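SusD homolog (PDB 3IV0) probably binds glycans at the outer membrane of Bacteroides thetaiotaomicron, although its own ligand is not established. Local coordinates at residues A36-R41 against N281-D286; P42-S47 against I138-G143. All coordinates share one frame; numbering follows the deposited sequence. Where two conformers were deposited one is given.

Contact 1. Residues A36-R41 against N281-D286; sequences ATMSQR and NAKFSD. With EDO (1,2-ethanediol), chain F.
The last turn of helix 19-39, widened here to pi-type geometry, meets a short 3-10 turn at M38 and A282, bringing together two parts of the SusD fold that lie far apart in sequence. The CA atoms of these two residues are 5.3 Å apart. The methyl group of A282 faces the helix end and sits against its backbone, with A282 CB 3.0 Å from M38 O, a tight carbon-to-oxygen approach. The chain of M38, a selenomethionine, starts out beside its own backbone N (chi1 -58°) and bends again about each of the next two torsions, so that it curls up compactly and turns its terminal methyl onto the A282 carbonyl. There M38 CE lies 3.3 Å from A282 O, and the same methyl touches the aliphatic part of the lysine next door, 4.0 Å from K283 CG. The two residues therefore pack reciprocally, each laying a methyl against the other's carbonyl oxygen. A bridging water adds a polar link, donating to T37 O at 3.1 Å and to A282 O at 2.8 Å; together with the amide of L44, it gives the T37 carbonyl two partners as the helix unwinds. Away from the interface the ammonium group of K283 is hydrogen-bonded to T356, and D286 holds T356 and S357 through its two carboxylate oxygens. An ethanediol, probably from the crystallisation liquor, donates a weak bond from O1 to D286 O (2.9 Å). The contact is buried: a backbone bond joins M38 to M279, I268 of strand 264-268 packs on T37 and M38, and helix 93-108 covers A36 and T37, while in the conformer given here R41 also pairs with D93 at the start of that helix.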
ATOM      1  N   ALA A  36      -3.565   4.192  11.726  1.00 10.32           N
ATOM      2  CA  ALA A  36      -4.359   4.764  10.637  1.00  9.41           C
ATOM      3  C   ALA A  36      -4.671   3.759   9.550  1.00 10.93           C
ATOM      4  O   ALA A  36      -5.693   3.902   8.854  1.00 11.23           O
ATOM      5  CB  ALA A  36      -3.613   5.912  10.037  1.00  9.73           C
ATOM      6  N   THR A  37      -3.805   2.787   9.344  1.00 10.34           N
ATOM      7  CA  THR A  37      -3.904   1.885   8.194  1.00  9.44           C
ATOM      8  C   THR A  37      -4.455   0.511   8.501  1.00  8.70           C
ATOM      9  O   THR A  37      -5.134  -0.073   7.647  1.00  9.77           O
ATOM     10  CB  THR A  37      -2.518   1.711   7.553  1.00  9.46           C
ATOM     11  OG1 THR A  37      -1.584   1.322   8.554  1.00 10.33           O
ATOM     12  CG2 THR A  37      -2.050   2.989   6.854  1.00 10.36           C
HETATM   13  N   MSE A  38      -4.153  -0.006   9.711  1.00  9.48           N
HETATM   14  CA  MSE A  38      -4.363  -1.409  10.118  1.00  8.66           C
HETATM   15  C   MSE A  38      -4.992  -1.648  11.472  1.00  9.39           C
HETATM   16  O   MSE A  38      -5.672  -2.662  11.624  1.00 11.64           O
HETATM   17  CB  MSE A  38      -3.028  -2.181  10.074  1.00 10.62           C
HETATM   18  CG  MSE A  38      -2.289  -2.206   8.721  1.00 11.27           C
HETATM   19 SE   MSE A  38      -3.263  -3.081   7.289  0.75  9.78          SE
HETATM   20  CE  MSE A  38      -3.341  -4.846   8.079  1.00 11.75           C
ATOM     21  N   SER A  39      -4.635  -0.852  12.472  1.00 11.79           N
ATOM     22  CA  SER A  39      -4.936  -1.227  13.847  1.00 11.17           C
ATOM     23  C   SER A  39      -6.135  -0.533  14.440  1.00 12.73           C
ATOM     24  O   SER A  39      -6.750  -1.107  15.338  1.00 13.89           O
ATOM     25  CB  SER A  39      -3.693  -1.095  14.729  1.00 12.29           C
ATOM     26  OG  SER A  39      -2.717  -2.048  14.366  1.00 12.85           O
ATOM     27  N   GLN A  40      -6.464   0.665  13.977  1.00 11.30           N
ATOM     28  CA  GLN A  40      -7.660   1.360  14.446  1.00 15.01           C
ATOM     29  C   GLN A  40      -8.719   1.495  13.349  1.00 12.29           C
ATOM     30  O   GLN A  40      -9.824   1.920  13.642  1.00 14.58           O
ATOM     31  CB  GLN A  40      -7.296   2.739  15.031  1.00 15.89           C
ATOM     32  CG  GLN A  40      -6.470   2.654  16.349  1.00 16.86           C
ATOM     33  CD  GLN A  40      -6.041   4.022  16.988  1.00 19.79           C
ATOM     34  OE1 GLN A  40      -5.911   5.060  16.330  1.00 23.04           O
ATOM     35  NE2 GLN A  40      -5.777   3.988  18.296  1.00 29.89           N
ATOM     36  N   ARG A  41      -8.310   1.270  12.089  0.50 11.04           N
ATOM     37  CA  ARG A  41      -9.190   1.323  10.887  0.50 12.16           C
ATOM     38  C   ARG A  41      -8.716   0.260   9.902  0.50 10.90           C
ATOM     39  O   ARG A  41      -7.510   0.056   9.754  0.50 11.60           O
ATOM     40  CB  ARG A  41      -9.083   2.660  10.139  0.50 13.77           C
ATOM     41  CG  ARG A  41      -9.610   3.851  10.827  0.50 11.03           C
ATOM     42  CD  ARG A  41      -8.554   4.499  11.735  0.50  9.54           C
ATOM     43  NE  ARG A  41      -9.107   5.587  12.542  0.50  9.60           N
ATOM     44  CZ  ARG A  41      -9.281   6.829  12.086  0.50 10.21           C
ATOM     45  NH1 ARG A  41      -8.932   7.134  10.846  0.50 13.71           N
ATOM     46  NH2 ARG A  41      -9.821   7.770  12.861  0.50 15.61           N
ATOM     47  N   ASN A 281     -10.447  -7.387  10.652  1.00 12.95           N
ATOM     48  CA  ASN A 281     -11.102  -6.925   9.429  1.00 12.28           C
ATOM     49  C   ASN A 281     -10.168  -6.074   8.551  1.00 11.75           C
ATOM     50  O   ASN A 281     -10.446  -5.811   7.397  1.00 11.44           O
ATOM     51  CB  ASN A 281     -12.387  -6.164   9.793  1.00 12.73           C
ATOM     52  CG  ASN A 281     -13.335  -5.947   8.642  1.00 11.95           C
ATOM     53  OD1 ASN A 281     -13.532  -6.804   7.731  1.00 16.72           O
ATOM     54  ND2 ASN A 281     -13.975  -4.823   8.686  1.00 10.59           N
ATOM     55  N   ALA A 282      -9.071  -5.614   9.134  1.00 12.18           N
ATOM     56  CA  ALA A 282      -8.035  -4.878   8.407  1.00 11.05           C
ATOM     57  C   ALA A 282      -7.077  -5.755   7.615  1.00 11.34           C
ATOM     58  O   ALA A 282      -6.357  -5.278   6.722  1.00 10.62           O
ATOM     59  CB  ALA A 282      -7.200  -4.019   9.368  1.00 10.36           C
ATOM     60  N   LYS A 283      -7.032  -7.042   7.963  1.00 10.30           N
ATOM     61  CA  LYS A 283      -6.123  -7.993   7.336  1.00 11.56           C
ATOM     62  C   LYS A 283      -6.859  -8.697   6.208  1.00 10.97           C
ATOM     63  O   LYS A 283      -7.775  -9.502   6.451  1.00 12.04           O
ATOM     64  CB  LYS A 283      -5.610  -8.996   8.360  1.00 11.99           C
ATOM     65  CG  LYS A 283      -4.721  -8.316   9.400  1.00 13.37           C
ATOM     66  CD  LYS A 283      -4.124  -9.291  10.396  1.00 13.32           C
ATOM     67  CE  LYS A 283      -5.062  -9.545  11.542  1.00 12.97           C
ATOM     68  NZ  LYS A 283      -4.362 -10.255  12.682  1.00 13.94           N
ATOM     69  N   PHE A 284      -6.427  -8.444   4.984  1.00 11.10           N
ATOM     70  CA  PHE A 284      -7.041  -9.082   3.831  1.00 11.97           C
ATOM     71  C   PHE A 284      -7.192 -10.577   4.034  1.00 11.22           C
ATOM     72  O   PHE A 284      -8.286 -11.164   3.804  1.00 11.49           O
ATOM     73  CB  PHE A 284      -6.162  -8.805   2.602  1.00 12.20           C
ATOM     74  CG  PHE A 284      -6.614  -9.480   1.325  1.00 10.96           C
ATOM     75  CD1 PHE A 284      -7.568  -8.882   0.532  1.00 11.87           C
ATOM     76  CD2 PHE A 284      -6.074 -10.686   0.920  1.00 13.47           C
ATOM     77  CE1 PHE A 284      -7.979  -9.458  -0.663  1.00 12.04           C
ATOM     78  CE2 PHE A 284      -6.496 -11.262  -0.282  1.00 11.78           C
ATOM     79  CZ  PHE A 284      -7.468 -10.638  -1.043  1.00 11.94           C
ATOM     80  N   SER A 285      -6.133 -11.215   4.486  1.00 10.57           N
ATOM     81  CA  SER A 285      -6.150 -12.658   4.683  1.00 11.50           C
ATOM     82  C   SER A 285      -7.350 -13.105   5.552  1.00 13.37           C
ATOM     83  O   SER A 285      -7.993 -14.136   5.262  1.00 13.23           O
ATOM     84  CB  SER A 285      -4.827 -13.114   5.289  1.00 11.89           C
ATOM     85  OG  SER A 285      -4.736 -14.538   5.286  1.00 12.31           O
ATOM     86  N   ASP A 286      -7.639 -12.365   6.627  1.00 11.40           N
ATOM     87  CA  ASP A 286      -8.718 -12.739   7.542  1.00 13.24           C
ATOM     88  C   ASP A 286     -10.084 -12.503   6.963  1.00 15.11           C
ATOM     89  O   ASP A 286     -11.079 -12.966   7.523  1.00 14.95           O
ATOM     90  CB  ASP A 286      -8.549 -12.086   8.911  1.00 13.60           C
ATOM     91  CG  ASP A 286      -7.452 -12.743   9.743  1.00 14.29           C
ATOM     92  OD1 ASP A 286      -7.141 -13.934   9.535  1.00 13.44           O
ATOM     93  OD2 ASP A 286      -6.936 -12.087  10.683  1.00 16.01           O
TER
HETATM   94  C1  EDO F   5     -12.058 -11.780   9.997  1.00 29.46           C
HETATM   95  O1  EDO F   5     -12.664 -13.044   9.964  1.00 32.44           O
HETATM   96  C2  EDO F   5     -12.836 -10.585   9.456  1.00 29.16           C
HETATM   97  O2  EDO F   5     -13.802 -10.961   8.491  1.00 31.40           O
HETATM   98  O   HOH W   1      -6.517  -2.481   6.370  1.00 10.75           O

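Contact 2. Residues P42-S47 against I138-G143; sequences PFLTYS and IVRAFG
F43 directs its ring from the first turn of helix 43-50 toward A141, near the end of helix 117-142. With CG anti to the backbone N (chi1 170°), the phenyl group extends across the gap and presents its outer end, F43 CE2 and CZ, each 3.7 Å from A141 CB. The methyl meets that end obliquely. One face of the F43 ring lies beneath S47 OG, which stands 3.8 Å above the ring plane and is displaced toward the rim. Turning back on its own helix, S47 OG donates to F43 O over 2.7 Å, approaching 36° out of the carbonyl plane, while S47 N reaches that oxygen from the opposite face at 3.0 Å. F43 O is thus gripped twice, and S47 OG keeps a further hydrogen bond with Y431. Beside this pair L44 and R140 pass at a slant, and L44 CD1 comes 4.1 Å from R140 NH2. A bend at chi3 (-58°) in the otherwise extended arginine chain brings the guanidinium there. F95 of helix 93-108 packs edge-to-face with F43, extending the aromatic surroundings of the joint. The interaction between the two helices is thus one of van der Waals packing, a small alanine giving room for a phenylalanine ring. At its margin the buried R140 meets a methyl of L44 through a guanidinium nitrogen, and its positive charge is probably stabilised in part by cation-pi interactions with Y431 and F137.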
ATOM      1  N   PRO A  42      -9.642  -0.384   9.173  1.00 10.33           N
ATOM      2  CA  PRO A  42      -9.222  -1.230   8.050  1.00  9.96           C
ATOM      3  C   PRO A  42      -9.016  -0.424   6.767  1.00 11.48           C
ATOM      4  O   PRO A  42      -9.496  -0.786   5.695  1.00 11.27           O
ATOM      5  CB  PRO A  42     -10.384  -2.195   7.936  1.00 10.57           C
ATOM      6  CG  PRO A  42     -11.566  -1.369   8.290  1.00 10.67           C
ATOM      7  CD  PRO A  42     -11.096  -0.440   9.366  1.00 11.54           C
ATOM      8  N   PHE A  43      -8.301   0.668   6.905  1.00 10.19           N
ATOM      9  CA  PHE A  43      -8.119   1.624   5.811  1.00 10.54           C
ATOM     10  C   PHE A  43      -7.460   1.018   4.603  1.00 11.62           C
ATOM     11  O   PHE A  43      -7.955   1.168   3.493  1.00 10.99           O
ATOM     12  CB  PHE A  43      -7.285   2.814   6.326  1.00 11.47           C
ATOM     13  CG  PHE A  43      -6.816   3.776   5.269  1.00  9.57           C
ATOM     14  CD1 PHE A  43      -5.662   3.503   4.532  1.00  9.97           C
ATOM     15  CD2 PHE A  43      -7.495   4.947   5.020  1.00 11.98           C
ATOM     16  CE1 PHE A  43      -5.221   4.396   3.568  1.00 11.74           C
ATOM     17  CE2 PHE A  43      -7.025   5.865   4.083  1.00 10.48           C
ATOM     18  CZ  PHE A  43      -5.910   5.562   3.338  1.00  9.70           C
ATOM     19  N   LEU A  44      -6.335   0.350   4.786  1.00  9.72           N
ATOM     20  CA  LEU A  44      -5.571  -0.128   3.624  1.00  9.51           C
ATOM     21  C   LEU A  44      -6.331  -1.175   2.848  1.00 10.20           C
ATOM     22  O   LEU A  44      -6.354  -1.113   1.597  1.00 10.55           O
ATOM     23  CB  LEU A  44      -4.183  -0.607   4.052  1.00 11.70           C
ATOM     24  CG  LEU A  44      -3.216  -0.974   2.934  1.00 12.58           C
ATOM     25  CD1 LEU A  44      -3.146   0.096   1.845  1.00 14.33           C
ATOM     26  CD2 LEU A  44      -1.856  -1.157   3.582  1.00 15.99           C
ATOM     27  N   THR A  45      -6.970  -2.130   3.496  1.00 10.18           N
ATOM     28  CA  THR A  45      -7.606  -3.172   2.723  1.00  9.71           C
ATOM     29  C   THR A  45      -8.930  -2.697   2.122  1.00 11.34           C
ATOM     30  O   THR A  45      -9.249  -3.055   0.981  1.00 10.73           O
ATOM     31  CB  THR A  45      -7.718  -4.495   3.524  1.00 10.86           C
ATOM     32  OG1 THR A  45      -8.031  -5.562   2.621  1.00 12.01           O
ATOM     33  CG2 THR A  45      -8.802  -4.478   4.552  1.00 11.26           C
ATOM     34  N   TYR A  46      -9.702  -1.873   2.829  1.00  9.02           N
ATOM     35  CA  TYR A  46     -10.945  -1.373   2.246  1.00 10.04           C
ATOM     36  C   TYR A  46     -10.611  -0.531   1.030  1.00 10.68           C
ATOM     37  O   TYR A  46     -11.281  -0.644  -0.008  1.00 11.16           O
ATOM     38  CB  TYR A  46     -11.758  -0.527   3.227  1.00  9.74           C
ATOM     39  CG  TYR A  46     -12.623  -1.242   4.222  1.00 11.30           C
ATOM     40  CD1 TYR A  46     -12.280  -2.444   4.777  1.00 10.17           C
ATOM     41  CD2 TYR A  46     -13.803  -0.635   4.629  1.00 12.51           C
ATOM     42  CE1 TYR A  46     -13.088  -3.028   5.750  1.00 11.92           C
ATOM     43  CE2 TYR A  46     -14.617  -1.202   5.538  1.00 12.48           C
ATOM     44  CZ  TYR A  46     -14.253  -2.401   6.102  1.00 11.94           C
ATOM     45  OH  TYR A  46     -15.099  -2.922   7.097  1.00 13.67           O
ATOM     46  N   SER A  47      -9.649   0.368   1.194  1.00  9.99           N
ATOM     47  CA  SER A  47      -9.350   1.349   0.160  1.00  9.98           C
ATOM     48  C   SER A  47      -8.523   0.837  -1.006  1.00 10.53           C
ATOM     49  O   SER A  47      -8.616   1.370  -2.127  1.00 11.05           O
ATOM     50  CB  SER A  47      -8.630   2.567   0.767  1.00 11.19           C
ATOM     51  OG  SER A  47      -7.295   2.255   1.158  1.00 10.92           O
ATOM     52  N   ILE A 138      -2.848   9.705   2.320  1.00  9.02           N
ATOM     53  CA  ILE A 138      -4.065  10.499   2.373  1.00  9.98           C
ATOM     54  C   ILE A 138      -4.391  11.178   1.040  1.00  8.27           C
ATOM     55  O   ILE A 138      -5.560  11.399   0.732  1.00  9.48           O
ATOM     56  CB  ILE A 138      -4.109  11.490   3.555  1.00  8.75           C
ATOM     57  CG1 ILE A 138      -2.981  12.515   3.571  1.00  9.40           C
ATOM     58  CG2 ILE A 138      -4.183  10.706   4.863  1.00 10.33           C
ATOM     59  CD1 ILE A 138      -3.144  13.622   4.648  1.00 10.45           C
ATOM     60  N   VAL A 139      -3.390  11.507   0.235  1.00  8.43           N
ATOM     61  CA  VAL A 139      -3.678  11.997  -1.121  1.00  8.66           C
ATOM     62  C   VAL A 139      -4.375  10.900  -1.910  1.00  9.06           C
ATOM     63  O   VAL A 139      -5.386  11.144  -2.620  1.00  9.25           O
ATOM     64  CB  VAL A 139      -2.407  12.449  -1.842  1.00  8.17           C
ATOM     65  CG1 VAL A 139      -2.678  12.599  -3.346  1.00 10.08           C
ATOM     66  CG2 VAL A 139      -1.934  13.796  -1.241  1.00 11.31           C
ATOM     67  N   ARG A 140      -3.863   9.679  -1.861  1.00  8.21           N
ATOM     68  CA  ARG A 140      -4.484   8.602  -2.611  1.00  8.75           C
ATOM     69  C   ARG A 140      -5.926   8.390  -2.198  1.00  9.78           C
ATOM     70  O   ARG A 140      -6.768   7.990  -3.037  1.00  9.88           O
ATOM     71  CB  ARG A 140      -3.753   7.270  -2.447  1.00  8.60           C
ATOM     72  CG  ARG A 140      -2.374   7.160  -3.005  1.00  8.61           C
ATOM     73  CD  ARG A 140      -1.965   5.712  -3.103  1.00  9.79           C
ATOM     74  NE  ARG A 140      -2.014   5.047  -1.805  1.00  8.00           N
ATOM     75  CZ  ARG A 140      -1.585   3.800  -1.607  1.00 10.36           C
ATOM     76  NH1 ARG A 140      -0.948   3.129  -2.570  1.00 10.41           N
ATOM     77  NH2 ARG A 140      -1.734   3.230  -0.432  1.00  9.07           N
ATOM     78  N   ALA A 141      -6.249   8.556  -0.923  1.00  9.38           N
ATOM     79  CA  ALA A 141      -7.601   8.349  -0.452  1.00  9.58           C
ATOM     80  C   ALA A 141      -8.505   9.537  -0.647  1.00  8.96           C
ATOM     81  O   ALA A 141      -9.683   9.382  -0.985  1.00 10.85           O
ATOM     82  CB  ALA A 141      -7.600   7.935   1.058  1.00  9.38           C
ATOM     83  N   PHE A 142      -7.985  10.742  -0.451  1.00  8.63           N
ATOM     84  CA  PHE A 142      -8.837  11.911  -0.328  1.00  9.87           C
ATOM     85  C   PHE A 142      -8.644  12.959  -1.405  1.00 10.08           C
ATOM     86  O   PHE A 142      -9.474  13.887  -1.502  1.00 10.65           O
ATOM     87  CB  PHE A 142      -8.674  12.568   1.058  1.00 10.29           C
ATOM     88  CG  PHE A 142      -9.104  11.685   2.209  1.00  8.96           C
ATOM     89  CD1 PHE A 142     -10.449  11.480   2.476  1.00 12.70           C
ATOM     90  CD2 PHE A 142      -8.163  11.083   3.028  1.00 10.25           C
ATOM     91  CE1 PHE A 142     -10.829  10.665   3.510  1.00 11.53           C
ATOM     92  CE2 PHE A 142      -8.561  10.261   4.054  1.00 10.27           C
ATOM     93  CZ  PHE A 142      -9.887  10.071   4.303  1.00 11.19           C
ATOM     94  N   GLY A 143      -7.568  12.875  -2.181  1.00  9.65           N
ATOM     95  CA  GLY A 143      -7.314  13.954  -3.150  1.00 10.65           C
ATOM     96  C   GLY A 143      -6.501  15.066  -2.533  1.00  9.99           C
ATOM     97  O   GLY A 143      -5.508  14.837  -1.844  1.00  9.77           O
TER

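In the fold
From the N terminus the chain runs down helix 19-39 into 36-41, then directly through 42-47 into helix 43-50, so the first halves of both contacts adjoin. Contact 2 closes first, when helix 117-142 ends at 138-143 after 90 intervening residues. Contact 1 closes much later, at 281-286, and its loop of 239 residues encloses that of contact 2. The centres lie about 12 Å apart, and the two contacts meet directly through the backbone bond between T37 and L44 and through T45 packing on A282. The corner between helices 19-39 and 43-50 is consequently held between helix 117-142 and the turn leading into helix 284-287.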